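Local coordinates for protein putative acetyl/propionyl-CoA carboxylase, alpha subunit (Methylibium petroleiphilum, PDB 2O1Q) that is a zinc-bound cupin-like protein of unproven function, probably an oxidoreductase related to acetylacetone dioxygenase, at residues Asp15-Lys20 against Arg32-His37. Numbering follows the deposited sequence.
Sequences DQVDWK and RWKLLH
Trp19 lies sandwiched between the cationic side chains of Arg32 and Lys34 where a loop becomes strand 20-21, outermost in this chain's antiparallel sheet of the cupin-like domain. Lys20 and Trp33 form an antiparallel hydrogen-bonded pair: Lys20 N donates to Trp33 O at 3.0 Å, nearly straight at 168°, and Trp33 N returns a bond to Lys20 O. Arg32 and Lys34 flank Trp33 in sequence and point to the side of the strand away from the Trp33 ring, so that the indole of Trp19 can fit between them. In Arg32 a bend at chi3 turns NE back toward the indole; the guanidinium then lies over Trp19, centres 4.2 Å apart and planes 28° from parallel, while its NH2 keeps a salt bridge to Asp50 on the adjacent strand 44-51. A planar cation suits this place because it can stack and still bond at its rim. On the opposite face, Lys34 CE sits 3.5 Å from the centroid of the Trp19 five-membered ring, a CH-pi contact, and Lys34 NZ lies 4.1 Å from the same centroid, a cation-pi contact. An alanine in place of Trp19 would probably leave a gap between the two cations, with the guanidinium losing its stacking surface and the Lys34 chain freer to move. Lys34 is long enough, extended beyond CG, to pass the indole and reach the loop, its CD packing on Val17 CG1. There Lys34 NZ ties the loop to the strand, bonding to Met14 O and, at 2.7 Å, to Val17 O, from a position tilted 19° out of that carbonyl's plane.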
ATOM      1  N   ASP A  15       9.132   5.796  25.769  1.00 18.56           N
ATOM      2  CA  ASP A  15       9.431   5.530  27.158  1.00 18.69           C
ATOM      3  C   ASP A  15       8.416   6.119  28.125  1.00 19.84           C
ATOM      4  O   ASP A  15       8.583   5.953  29.328  1.00 21.66           O
ATOM      5  CB  ASP A  15      10.837   5.995  27.523  1.00 19.30           C
ATOM      6  CG  ASP A  15      11.117   7.395  27.165  1.00 25.98           C
ATOM      7  OD1 ASP A  15      10.397   8.005  26.364  1.00 22.57           O
ATOM      8  OD2 ASP A  15      12.149   7.882  27.661  1.00 23.71           O
ATOM      9  N   GLN A  16       7.356   6.741  27.645  1.00 19.64           N
ATOM     10  CA  GLN A  16       6.285   7.155  28.510  1.00 19.66           C
ATOM     11  C   GLN A  16       5.059   6.322  28.229  1.00 20.37           C
ATOM     12  O   GLN A  16       3.955   6.672  28.645  1.00 23.32           O
ATOM     13  CB  GLN A  16       5.980   8.627  28.349  1.00 19.62           C
ATOM     14  CG  GLN A  16       7.118   9.524  28.765  1.00 23.74           C
ATOM     15  CD  GLN A  16       6.848  10.929  28.405  1.00 28.45           C
ATOM     16  OE1 GLN A  16       5.818  11.237  27.810  1.00 35.30           O
ATOM     17  NE2 GLN A  16       7.780  11.804  28.721  1.00 30.65           N
ATOM     18  N   VAL A  17       5.266   5.177  27.600  1.00 20.39           N
ATOM     19  CA  VAL A  17       4.201   4.240  27.307  1.00 20.83           C
ATOM     20  C   VAL A  17       4.667   2.964  27.985  1.00 18.09           C
ATOM     21  O   VAL A  17       5.785   2.567  27.789  1.00 20.82           O
ATOM     22  CB  VAL A  17       4.038   4.059  25.780  1.00 23.82           C
ATOM     23  CG1 VAL A  17       3.137   2.843  25.442  1.00 25.41           C
ATOM     24  CG2 VAL A  17       3.514   5.389  25.106  1.00 22.47           C
ATOM     25  N   ASP A  18       3.821   2.360  28.826  1.00 21.87           N
ATOM     26  CA  ASP A  18       4.149   1.108  29.502  1.00 18.59           C
ATOM     27  C   ASP A  18       4.059  -0.081  28.556  1.00 19.84           C
ATOM     28  O   ASP A  18       3.129  -0.163  27.733  1.00 19.90           O
ATOM     29  CB  ASP A  18       3.198   0.845  30.666  1.00 20.50           C
ATOM     30  CG  ASP A  18       3.550   1.641  31.894  1.00 28.24           C
ATOM     31  OD1 ASP A  18       4.757   1.817  32.152  1.00 39.87           O
ATOM     32  OD2 ASP A  18       2.625   2.091  32.583  1.00 40.82           O
ATOM     33  N   TRP A  19       4.981  -1.022  28.719  1.00 20.10           N
ATOM     34  CA  TRP A  19       4.855  -2.328  28.100  1.00 17.44           C
ATOM     35  C   TRP A  19       3.592  -3.000  28.610  1.00 15.89           C
ATOM     36  O   TRP A  19       3.194  -2.828  29.771  1.00 19.12           O
ATOM     37  CB  TRP A  19       6.055  -3.218  28.449  1.00 14.60           C
ATOM     38  CG  TRP A  19       7.412  -2.788  27.916  1.00 15.86           C
ATOM     39  CD1 TRP A  19       8.414  -2.142  28.615  1.00 22.21           C
ATOM     40  CD2 TRP A  19       7.875  -2.905  26.587  1.00 16.08           C
ATOM     41  NE1 TRP A  19       9.482  -1.900  27.800  1.00 19.30           N
ATOM     42  CE2 TRP A  19       9.189  -2.363  26.549  1.00 20.19           C
ATOM     43  CE3 TRP A  19       7.333  -3.454  25.422  1.00 16.71           C
ATOM     44  CZ2 TRP A  19       9.927  -2.314  25.390  1.00 17.83           C
ATOM     45  CZ3 TRP A  19       8.073  -3.446  24.327  1.00 15.27           C
ATOM     46  CH2 TRP A  19       9.331  -2.851  24.288  1.00 15.00           C
ATOM     47  N   LYS A  20       2.952  -3.768  27.756  1.00 17.80           N
ATOM     48  CA  LYS A  20       1.813  -4.620  28.092  1.00 17.93           C
ATOM     49  C   LYS A  20       2.165  -6.069  27.750  1.00 20.16           C
ATOM     50  O   LYS A  20       2.887  -6.337  26.828  1.00 16.16           O
ATOM     51  CB  LYS A  20       0.506  -4.201  27.346  1.00 19.19           C
ATOM     52  CG  LYS A  20      -0.130  -2.881  27.766  1.00 21.29           C
ATOM     53  CD  LYS A  20      -1.574  -2.774  27.279  1.00 25.23           C
ATOM     54  CE  LYS A  20      -2.245  -1.511  27.769  1.00 36.91           C
ATOM     55  NZ  LYS A  20      -1.779  -0.349  26.979  1.00 26.25           N
ATOM     56  N   ARG A  32       6.281  -8.971  25.737  1.00 13.33           N
ATOM     57  CA  ARG A  32       5.565  -7.725  26.009  1.00 16.52           C
ATOM     58  C   ARG A  32       5.663  -6.875  24.763  1.00 14.92           C
ATOM     59  O   ARG A  32       6.521  -7.099  23.869  1.00 15.56           O
ATOM     60  CB  ARG A  32       6.125  -6.995  27.223  1.00 16.59           C
ATOM     61  CG  ARG A  32       5.875  -7.761  28.510  1.00 19.69           C
ATOM     62  CD  ARG A  32       6.390  -7.019  29.722  1.00 20.26           C
ATOM     63  NE  ARG A  32       7.771  -6.553  29.557  1.00 23.45           N
ATOM     64  CZ  ARG A  32       8.353  -5.596  30.279  1.00 22.71           C
ATOM     65  NH1 ARG A  32       7.714  -4.943  31.208  1.00 23.66           N
ATOM     66  NH2 ARG A  32       9.576  -5.217  30.009  1.00 23.87           N
ATOM     67  N   TRP A  33       4.784  -5.886  24.676  1.00 17.58           N
ATOM     68  CA  TRP A  33       4.679  -5.076  23.463  1.00 14.55           C
ATOM     69  C   TRP A  33       4.220  -3.663  23.790  1.00 13.57           C
ATOM     70  O   TRP A  33       3.644  -3.456  24.851  1.00 14.59           O
ATOM     71  CB  TRP A  33       3.801  -5.761  22.424  1.00 16.32           C
ATOM     72  CG  TRP A  33       2.337  -5.704  22.606  1.00 16.15           C
ATOM     73  CD1 TRP A  33       1.646  -5.919  23.732  1.00 17.72           C
ATOM     74  CD2 TRP A  33       1.368  -5.442  21.587  1.00 16.15           C
ATOM     75  NE1 TRP A  33       0.309  -5.859  23.493  1.00 21.04           N
ATOM     76  CE2 TRP A  33       0.111  -5.506  22.186  1.00 15.67           C
ATOM     77  CE3 TRP A  33       1.452  -5.136  20.231  1.00 17.42           C
ATOM     78  CZ2 TRP A  33      -1.069  -5.301  21.469  1.00 16.32           C
ATOM     79  CZ3 TRP A  33       0.288  -4.932  19.527  1.00 20.97           C
ATOM     80  CH2 TRP A  33      -0.948  -4.989  20.159  1.00 17.88           C
ATOM     81  N   LYS A  34       4.392  -2.759  22.805  1.00 16.34           N
ATOM     82  CA  LYS A  34       3.760  -1.412  22.756  1.00 13.02           C
ATOM     83  C   LYS A  34       3.280  -1.323  21.332  1.00 13.68           C
ATOM     84  O   LYS A  34       4.082  -1.426  20.400  1.00 16.83           O
ATOM     85  CB  LYS A  34       4.751  -0.317  23.063  1.00 16.22           C
ATOM     86  CG  LYS A  34       5.380  -0.478  24.441  1.00 18.00           C
ATOM     87  CD  LYS A  34       6.382   0.634  24.725  1.00 15.94           C
ATOM     88  CE  LYS A  34       7.078   0.388  26.035  1.00 22.14           C
ATOM     89  NZ  LYS A  34       7.953   1.532  26.451  1.00 20.26           N
ATOM     90  N   LEU A  35       1.982  -1.105  21.161  1.00 14.71           N
ATOM     91  CA  LEU A  35       1.449  -0.704  19.890  1.00 15.44           C
ATOM     92  C   LEU A  35       1.741   0.762  19.655  1.00 16.04           C
ATOM     93  O   LEU A  35       1.489   1.577  20.496  1.00 18.34           O
ATOM     94  CB  LEU A  35      -0.052  -0.943  19.821  1.00 15.80           C
ATOM     95  CG  LEU A  35      -0.751  -0.659  18.489  1.00 15.14           C
ATOM     96  CD1 LEU A  35      -0.133  -1.573  17.438  1.00 17.34           C
ATOM     97  CD2 LEU A  35      -2.248  -0.881  18.623  1.00 19.27           C
ATOM     98  N   LEU A  36       2.301   1.067  18.490  1.00 16.18           N
ATOM     99  CA  LEU A  36       2.770   2.410  18.192  1.00 15.76           C
ATOM    100  C   LEU A  36       1.845   3.137  17.225  1.00 15.53           C
ATOM    101  O   LEU A  36       1.635   4.366  17.333  1.00 16.63           O
ATOM    102  CB  LEU A  36       4.161   2.344  17.623  1.00 14.46           C
ATOM    103  CG  LEU A  36       5.235   1.804  18.582  1.00 14.27           C
ATOM    104  CD1 LEU A  36       6.560   1.629  17.797  1.00 17.13           C
ATOM    105  CD2 LEU A  36       5.373   2.669  19.849  1.00 16.93           C
ATOM    106  N   HIS A  37       1.231   2.391  16.318  1.00 15.74           N
ATOM    107  CA  HIS A  37       0.415   3.028  15.274  1.00 16.54           C
ATOM    108  C   HIS A  37      -0.493   2.018  14.608  1.00 15.88           C
ATOM    109  O   HIS A  37      -0.092   0.857  14.367  1.00 15.90           O
ATOM    110  CB  HIS A  37       1.296   3.721  14.224  1.00 14.68           C
ATOM    111  CG  HIS A  37       0.542   4.212  13.025  1.00 15.87           C
ATOM    112  ND1 HIS A  37      -0.115   5.419  12.998  1.00 16.52           N
ATOM    113  CD2 HIS A  37       0.354   3.653  11.816  1.00 19.68           C
ATOM    114  CE1 HIS A  37      -0.728   5.551  11.831  1.00 18.64           C
ATOM    115  NE2 HIS A  37      -0.431   4.502  11.085  1.00 19.41           N
TER